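Local coordinates for protein possible translation initiation inhibitor (Rhodopseudomonas palustris, PDB 3LME) that is of uncharacterised function, named a possible translation initiation inhibitor, and forms a trimer of small alpha/beta subunits of the YjgF-like family, at residues 51-63 with 116-128. The protein carries 1 engineered substitution. Numbering follows the deposited sequence.
Sequences RIRRMFDNMLAAA and QGDIAEIDGTFYA
M55 and M59, one helical turn apart, both hold CG anti to the backbone N (chi1 175° and 179°), which carries their sulfurs from helix 48-64 to strand 120-127. The pair illustrates how the YjgF-like alpha/beta fold lays a helix along a central strand of its sheet: helix and strand run in the same general direction, their axes inclined by 27° and 8.8 Å apart at closest approach. M55 then bends at its last torsion; its SD settles 3.6 Å from A120 CB, while its CG lies against I122 CG2. I122 divides its branches among three helical side chains: CG2 against M55 CG, CG1 against M59 SD, and CD1 3.5 Å from F56 CE1. Next along this face of the strand comes G124, which has no side chain, and M59 SD packs against its backbone, 3.6 Å from CA. At the far end L60 CD2 and M59 CE meet the edge of the F126 ring. On the flanks of this core, I52 and F56 also touch helix 83-98, and M59 reaches strands 28-35 and 73-80. The one salt bridge between the segments lies at the other end, where R51 NE makes a weak hydrogen bond to D118 OD1, and H35 ND1 hydrogen-bonds D118 OD2. The apolar row closes with a CH-pi contact, A63 CB lying 3.8 Å from the F126 ring centroid, over one face.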
ATOM      1  N   ARG A  51     -19.330  -3.073 -12.093  1.00 46.82           N
ATOM      2  CA  ARG A  51     -17.869  -3.192 -12.197  1.00 46.26           C
ATOM      3  C   ARG A  51     -17.189  -3.205 -10.850  1.00 45.50           C
ATOM      4  O   ARG A  51     -16.351  -4.052 -10.576  1.00 45.45           O
ATOM      5  CB  ARG A  51     -17.312  -2.039 -12.991  1.00 46.51           C
ATOM      6  CG  ARG A  51     -15.904  -2.244 -13.415  1.00 50.01           C
ATOM      7  CD  ARG A  51     -15.820  -3.028 -14.716  1.00 57.43           C
ATOM      8  NE  ARG A  51     -14.820  -2.401 -15.565  1.00 64.57           N
ATOM      9  CZ  ARG A  51     -15.101  -1.561 -16.562  1.00 66.52           C
ATOM     10  NH1 ARG A  51     -14.104  -1.021 -17.261  1.00 68.30           N
ATOM     11  NH2 ARG A  51     -16.365  -1.289 -16.876  1.00 65.02           N
ATOM     12  N   ILE A  52     -17.565  -2.250 -10.014  1.00 44.87           N
ATOM     13  CA  ILE A  52     -17.017  -2.127  -8.699  1.00 44.24           C
ATOM     14  C   ILE A  52     -17.461  -3.253  -7.771  1.00 44.80           C
ATOM     15  O   ILE A  52     -16.608  -3.814  -7.040  1.00 45.48           O
ATOM     16  CB  ILE A  52     -17.336  -0.761  -8.123  1.00 44.22           C
ATOM     17  CG1 ILE A  52     -16.365   0.260  -8.714  1.00 43.05           C
ATOM     18  CG2 ILE A  52     -17.210  -0.780  -6.601  1.00 43.54           C
ATOM     19  CD1 ILE A  52     -16.863   1.651  -8.670  1.00 43.40           C
ATOM     20  N   ARG A  53     -18.761  -3.599  -7.783  1.00 44.24           N
ATOM     21  CA  ARG A  53     -19.247  -4.763  -7.001  1.00 43.79           C
ATOM     22  C   ARG A  53     -18.420  -6.010  -7.369  1.00 43.01           C
ATOM     23  O   ARG A  53     -17.953  -6.748  -6.489  1.00 42.64           O
ATOM     24  CB  ARG A  53     -20.762  -4.993  -7.171  1.00 44.03           C
ATOM     25  CG  ARG A  53     -21.345  -6.240  -6.461  1.00 45.94           C
ATOM     26  CD  ARG A  53     -20.933  -6.308  -4.962  1.00 49.53           C
ATOM     27  NE  ARG A  53     -21.435  -7.458  -4.167  1.00 49.61           N
ATOM     28  CZ  ARG A  53     -22.596  -7.480  -3.501  1.00 48.19           C
ATOM     29  NH1 ARG A  53     -23.406  -6.439  -3.565  1.00 46.33           N
ATOM     30  NH2 ARG A  53     -22.951  -8.545  -2.780  1.00 47.51           N
ATOM     31  N   ARG A  54     -18.179  -6.186  -8.661  1.00 41.92           N
ATOM     32  CA  ARG A  54     -17.441  -7.334  -9.131  1.00 41.89           C
ATOM     33  C   ARG A  54     -15.977  -7.315  -8.722  1.00 41.41           C
ATOM     34  O   ARG A  54     -15.378  -8.371  -8.501  1.00 41.77           O
ATOM     35  CB  ARG A  54     -17.557  -7.453 -10.645  1.00 42.39           C
ATOM     36  CG  ARG A  54     -17.032  -8.761 -11.225  1.00 44.41           C
ATOM     37  CD  ARG A  54     -17.880  -9.871 -10.721  1.00 50.01           C
ATOM     38  NE  ARG A  54     -17.829 -10.990 -11.645  1.00 54.83           N
ATOM     39  CZ  ARG A  54     -18.763 -11.276 -12.545  1.00 54.76           C
ATOM     40  NH1 ARG A  54     -19.843 -10.518 -12.668  1.00 52.37           N
ATOM     41  NH2 ARG A  54     -18.593 -12.334 -13.335  1.00 58.37           N
ATOM     42  N   MET A  55     -15.391  -6.122  -8.647  1.00 41.11           N
ATOM     43  CA  MET A  55     -14.035  -5.954  -8.125  1.00 40.09           C
ATOM     44  C   MET A  55     -13.998  -6.419  -6.667  1.00 40.55           C
ATOM     45  O   MET A  55     -13.132  -7.219  -6.284  1.00 40.02           O
ATOM     46  CB  MET A  55     -13.602  -4.503  -8.253  1.00 39.56           C
ATOM     47  CG  MET A  55     -12.248  -4.142  -7.627  1.00 37.05           C
ATOM     48  SD  MET A  55     -11.941  -2.374  -7.816  1.00 31.06           S
ATOM     49  CE  MET A  55     -13.106  -1.710  -6.603  1.00 29.07           C
ATOM     50  N   PHE A  56     -14.971  -5.967  -5.871  1.00 41.17           N
ATOM     51  CA  PHE A  56     -15.055  -6.422  -4.482  1.00 41.80           C
ATOM     52  C   PHE A  56     -15.282  -7.936  -4.334  1.00 42.82           C
ATOM     53  O   PHE A  56     -14.583  -8.594  -3.542  1.00 43.19           O
ATOM     54  CB  PHE A  56     -16.107  -5.646  -3.735  1.00 41.32           C
ATOM     55  CG  PHE A  56     -15.636  -4.331  -3.239  1.00 40.56           C
ATOM     56  CD1 PHE A  56     -14.908  -4.243  -2.080  1.00 40.40           C
ATOM     57  CD2 PHE A  56     -15.926  -3.170  -3.936  1.00 42.23           C
ATOM     58  CE1 PHE A  56     -14.486  -3.013  -1.607  1.00 42.48           C
ATOM     59  CE2 PHE A  56     -15.490  -1.905  -3.475  1.00 42.38           C
ATOM     60  CZ  PHE A  56     -14.775  -1.830  -2.325  1.00 42.03           C
ATOM     61  N   ASP A  57     -16.228  -8.488  -5.105  1.00 43.21           N
ATOM     62  CA  ASP A  57     -16.479  -9.920  -5.096  1.00 43.73           C
ATOM     63  C   ASP A  57     -15.212 -10.714  -5.502  1.00 43.96           C
ATOM     64  O   ASP A  57     -14.861 -11.705  -4.842  1.00 44.87           O
ATOM     65  CB  ASP A  57     -17.647 -10.282  -6.013  1.00 44.17           C
ATOM     66  CG  ASP A  57     -19.023  -9.776  -5.506  1.00 47.26           C
ATOM     67  OD1 ASP A  57     -19.203  -9.398  -4.316  1.00 49.35           O
ATOM     68  OD2 ASP A  57     -19.962  -9.785  -6.335  1.00 49.82           O
ATOM     69  N   ASN A  58     -14.515 -10.309  -6.564  1.00 42.87           N
ATOM     70  CA  ASN A  58     -13.303 -11.021  -6.900  1.00 42.50           C
ATOM     71  C   ASN A  58     -12.321 -11.040  -5.732  1.00 42.36           C
ATOM     72  O   ASN A  58     -11.729 -12.084  -5.443  1.00 42.78           O
ATOM     73  CB  ASN A  58     -12.605 -10.416  -8.107  1.00 43.32           C
ATOM     74  CG  ASN A  58     -13.273 -10.744  -9.408  1.00 43.55           C
ATOM     75  OD1 ASN A  58     -13.098 -10.042 -10.390  1.00 46.24           O
ATOM     76  ND2 ASN A  58     -14.024 -11.809  -9.437  1.00 48.18           N
ATOM     77  N   MET A  59     -12.125  -9.879  -5.091  1.00 41.73           N
ATOM     78  CA  MET A  59     -11.154  -9.720  -3.996  1.00 40.43           C
ATOM     79  C   MET A  59     -11.598 -10.661  -2.877  1.00 41.31           C
ATOM     80  O   MET A  59     -10.772 -11.451  -2.368  1.00 41.51           O
ATOM     81  CB  MET A  59     -11.051  -8.243  -3.514  1.00 39.38           C
ATOM     82  CG  MET A  59     -10.073  -7.970  -2.340  1.00 35.57           C
ATOM     83  SD  MET A  59     -10.192  -6.402  -1.411  1.00 28.65           S
ATOM     84  CE  MET A  59     -11.882  -6.410  -0.807  1.00 28.14           C
ATOM     85  N   LEU A  60     -12.898 -10.607  -2.528  1.00 41.13           N
ATOM     86  CA  LEU A  60     -13.434 -11.376  -1.382  1.00 41.27           C
ATOM     87  C   LEU A  60     -13.367 -12.892  -1.580  1.00 41.77           C
ATOM     88  O   LEU A  60     -13.200 -13.630  -0.621  1.00 42.08           O
ATOM     89  CB  LEU A  60     -14.844 -10.918  -0.979  1.00 40.24           C
ATOM     90  CG  LEU A  60     -14.845  -9.546  -0.285  1.00 39.28           C
ATOM     91  CD1 LEU A  60     -16.216  -8.934  -0.243  1.00 35.98           C
ATOM     92  CD2 LEU A  60     -14.175  -9.548   1.142  1.00 37.37           C
ATOM     93  N   ALA A  61     -13.475 -13.327  -2.832  1.00 42.21           N
ATOM     94  CA  ALA A  61     -13.320 -14.722  -3.201  1.00 42.94           C
ATOM     95  C   ALA A  61     -11.881 -15.187  -2.983  1.00 43.54           C
ATOM     96  O   ALA A  61     -11.629 -16.246  -2.419  1.00 43.88           O
ATOM     97  CB  ALA A  61     -13.742 -14.941  -4.639  1.00 41.87           C
ATOM     98  N   ALA A  62     -10.927 -14.406  -3.443  1.00 44.74           N
ATOM     99  CA  ALA A  62      -9.552 -14.757  -3.192  1.00 45.64           C
ATOM    100  C   ALA A  62      -9.387 -14.853  -1.675  1.00 46.61           C
ATOM    101  O   ALA A  62      -8.810 -15.822  -1.181  1.00 47.05           O
ATOM    102  CB  ALA A  62      -8.617 -13.739  -3.801  1.00 45.07           C
ATOM    103  N   ALA A  63      -9.953 -13.905  -0.929  1.00 47.40           N
ATOM    104  CA  ALA A  63      -9.762 -13.908   0.521  1.00 48.34           C
ATOM    105  C   ALA A  63     -10.372 -15.154   1.157  1.00 49.23           C
ATOM    106  O   ALA A  63      -9.727 -15.851   1.934  1.00 49.16           O
ATOM    107  CB  ALA A  63     -10.318 -12.684   1.126  1.00 47.75           C
ATOM    108  N   GLN A 116      -5.435  -2.678 -17.642  1.00 67.52           N
ATOM    109  CA  GLN A 116      -6.449  -2.845 -18.733  1.00 67.58           C
ATOM    110  C   GLN A 116      -7.318  -1.615 -19.154  1.00 66.61           C
ATOM    111  O   GLN A 116      -8.144  -1.709 -20.082  1.00 66.45           O
ATOM    112  CB  GLN A 116      -7.361  -4.038 -18.372  1.00 68.12           C
ATOM    113  CG  GLN A 116      -8.043  -4.795 -19.515  1.00 70.50           C
ATOM    114  CD  GLN A 116      -8.135  -6.311 -19.226  1.00 72.44           C
ATOM    115  OE1 GLN A 116      -7.114  -7.019 -19.294  1.00 73.96           O
ATOM    116  NE2 GLN A 116      -9.349  -6.807 -18.911  1.00 68.89           N
ATOM    117  N   GLY A 117      -7.128  -0.471 -18.495  1.00 65.40           N
ATOM    118  CA  GLY A 117      -7.939   0.722 -18.781  1.00 63.50           C
ATOM    119  C   GLY A 117      -9.204   0.732 -17.936  1.00 62.30           C
ATOM    120  O   GLY A 117     -10.130   1.513 -18.195  1.00 61.80           O
ATOM    121  N   ASP A 118      -9.222  -0.148 -16.922  1.00 60.91           N
ATOM    122  CA  ASP A 118     -10.315  -0.269 -15.954  1.00 59.51           C
ATOM    123  C   ASP A 118     -10.509   1.024 -15.146  1.00 57.80           C
ATOM    124  O   ASP A 118      -9.627   1.892 -15.115  1.00 57.64           O
ATOM    125  CB  ASP A 118     -10.060  -1.461 -15.016  1.00 60.08           C
ATOM    126  CG  ASP A 118     -11.363  -2.136 -14.532  1.00 63.13           C
ATOM    127  OD1 ASP A 118     -12.296  -1.445 -14.042  1.00 64.58           O
ATOM    128  OD2 ASP A 118     -11.456  -3.383 -14.650  1.00 67.05           O
ATOM    129  N   ILE A 119     -11.666   1.146 -14.504  1.00 55.59           N
ATOM    130  CA  ILE A 119     -11.968   2.308 -13.678  1.00 53.70           C
ATOM    131  C   ILE A 119     -11.580   2.200 -12.198  1.00 52.34           C
ATOM    132  O   ILE A 119     -11.616   3.184 -11.485  1.00 52.61           O
ATOM    133  CB  ILE A 119     -13.448   2.691 -13.772  1.00 53.65           C
ATOM    134  CG1 ILE A 119     -14.328   1.702 -12.991  1.00 53.79           C
ATOM    135  CG2 ILE A 119     -13.851   2.813 -15.218  1.00 53.87           C
ATOM    136  CD1 ILE A 119     -15.787   2.079 -12.988  1.00 53.88           C
ATOM    137  N   ALA A 120     -11.210   1.022 -11.733  1.00 50.62           N
ATOM    138  CA  ALA A 120     -10.959   0.814 -10.317  1.00 49.76           C
ATOM    139  C   ALA A 120     -10.200  -0.476 -10.096  1.00 49.63           C
ATOM    140  O   ALA A 120     -10.489  -1.494 -10.729  1.00 49.89           O
ATOM    141  CB  ALA A 120     -12.258   0.803  -9.526  1.00 49.08           C
ATOM    142  N   GLU A 121      -9.231  -0.427  -9.195  1.00 49.17           N
ATOM    143  CA  GLU A 121      -8.509  -1.612  -8.794  1.00 49.63           C
ATOM    144  C   GLU A 121      -8.357  -1.530  -7.278  1.00 49.53           C
ATOM    145  O   GLU A 121      -8.293  -0.427  -6.733  1.00 49.50           O
ATOM    146  CB  GLU A 121      -7.160  -1.623  -9.487  1.00 49.53           C
ATOM    147  CG  GLU A 121      -6.351  -2.881  -9.297  1.00 51.74           C
ATOM    148  CD  GLU A 121      -5.224  -2.982 -10.304  1.00 54.82           C
ATOM    149  OE1 GLU A 121      -4.331  -3.828 -10.116  1.00 57.34           O
ATOM    150  OE2 GLU A 121      -5.228  -2.217 -11.299  1.00 55.21           O
ATOM    151  N   ILE A 122      -8.334  -2.676  -6.597  1.00 49.16           N
ATOM    152  CA  ILE A 122      -8.328  -2.663  -5.138  1.00 49.42           C
ATOM    153  C   ILE A 122      -7.284  -3.585  -4.563  1.00 48.68           C
ATOM    154  O   ILE A 122      -7.030  -4.615  -5.130  1.00 48.69           O
ATOM    155  CB  ILE A 122      -9.750  -2.939  -4.522  1.00 49.88           C
ATOM    156  CG1 ILE A 122      -9.741  -2.790  -2.992  1.00 49.64           C
ATOM    157  CG2 ILE A 122     -10.269  -4.340  -4.868  1.00 51.73           C
ATOM    158  CD1 ILE A 122     -11.108  -2.579  -2.382  1.00 47.50           C
ATOM    159  N   ASP A 123      -6.679  -3.179  -3.450  1.00 48.87           N
ATOM    160  CA  ASP A 123      -5.731  -3.993  -2.672  1.00 49.33           C
ATOM    161  C   ASP A 123      -6.284  -4.308  -1.295  1.00 48.30           C
ATOM    162  O   ASP A 123      -6.600  -3.396  -0.536  1.00 48.85           O
ATOM    163  CB  ASP A 123      -4.433  -3.245  -2.452  1.00 50.15           C
ATOM    164  CG  ASP A 123      -3.585  -3.197  -3.675  1.00 54.45           C
ATOM    165  OD1 ASP A 123      -3.968  -3.852  -4.679  1.00 57.77           O
ATOM    166  OD2 ASP A 123      -2.535  -2.502  -3.625  1.00 58.22           O
ATOM    167  N   GLY A 124      -6.373  -5.590  -0.965  1.00 46.93           N
ATOM    168  CA  GLY A 124      -6.993  -6.003   0.268  1.00 45.10           C
ATOM    169  C   GLY A 124      -6.010  -6.795   1.061  1.00 44.36           C
ATOM    170  O   GLY A 124      -5.293  -7.618   0.498  1.00 44.66           O
ATOM    171  N   THR A 125      -5.981  -6.529   2.366  1.00 43.59           N
ATOM    172  CA  THR A 125      -5.152  -7.236   3.352  1.00 42.42           C
ATOM    173  C   THR A 125      -6.038  -7.673   4.522  1.00 42.08           C
ATOM    174  O   THR A 125      -6.808  -6.886   5.055  1.00 40.79           O
ATOM    175  CB  THR A 125      -4.022  -6.324   3.838  1.00 42.16           C
ATOM    176  OG1 THR A 125      -3.356  -5.795   2.695  1.00 42.56           O
ATOM    177  CG2 THR A 125      -3.023  -7.072   4.709  1.00 40.69           C
ATOM    178  N   PHE A 126      -5.950  -8.946   4.885  1.00 42.64           N
ATOM    179  CA  PHE A 126      -6.867  -9.526   5.859  1.00 43.38           C
ATOM    180  C   PHE A 126      -6.098 -10.178   7.012  1.00 45.06           C
ATOM    181  O   PHE A 126      -4.968 -10.667   6.837  1.00 44.97           O
ATOM    182  CB  PHE A 126      -7.769 -10.561   5.194  1.00 42.60           C
ATOM    183  CG  PHE A 126      -8.650 -10.011   4.089  1.00 41.36           C
ATOM    184  CD1 PHE A 126      -8.119  -9.671   2.840  1.00 40.82           C
ATOM    185  CD2 PHE A 126     -10.009  -9.888   4.273  1.00 38.91           C
ATOM    186  CE1 PHE A 126      -8.932  -9.181   1.832  1.00 40.27           C
ATOM    187  CE2 PHE A 126     -10.829  -9.404   3.269  1.00 39.69           C
ATOM    188  CZ  PHE A 126     -10.298  -9.043   2.048  1.00 40.00           C
ATOM    189  N   TYR A 127      -6.718 -10.177   8.191  1.00 46.93           N
ATOM    190  CA  TYR A 127      -6.186 -10.843   9.372  1.00 48.73           C
ATOM    191  C   TYR A 127      -7.148 -11.924   9.702  1.00 50.53           C
ATOM    192  O   TYR A 127      -8.274 -11.611  10.099  1.00 51.26           O
ATOM    193  CB  TYR A 127      -6.189  -9.890  10.541  1.00 48.29           C
ATOM    194  CG  TYR A 127      -5.670 -10.459  11.832  1.00 48.51           C
ATOM    195  CD1 TYR A 127      -4.393 -11.020  11.909  1.00 50.00           C
ATOM    196  CD2 TYR A 127      -6.427 -10.378  12.996  1.00 48.44           C
ATOM    197  CE1 TYR A 127      -3.887 -11.518  13.112  1.00 50.24           C
ATOM    198  CE2 TYR A 127      -5.944 -10.858  14.201  1.00 50.04           C
ATOM    199  CZ  TYR A 127      -4.666 -11.438  14.255  1.00 51.02           C
ATOM    200  OH  TYR A 127      -4.185 -11.929  15.452  1.00 48.20           O
ATOM    201  N   ALA A 128      -6.722 -13.179   9.567  1.00 52.29           N
ATOM    202  CA  ALA A 128      -7.614 -14.300   9.780  1.00 54.40           C
ATOM    203  C   ALA A 128      -6.933 -15.444  10.528  1.00 56.38           C
ATOM    204  O   ALA A 128      -6.636 -16.476   9.920  1.00 56.87           O
ATOM    205  CB  ALA A 128      -8.115 -14.782   8.446  1.00 54.41           C
TER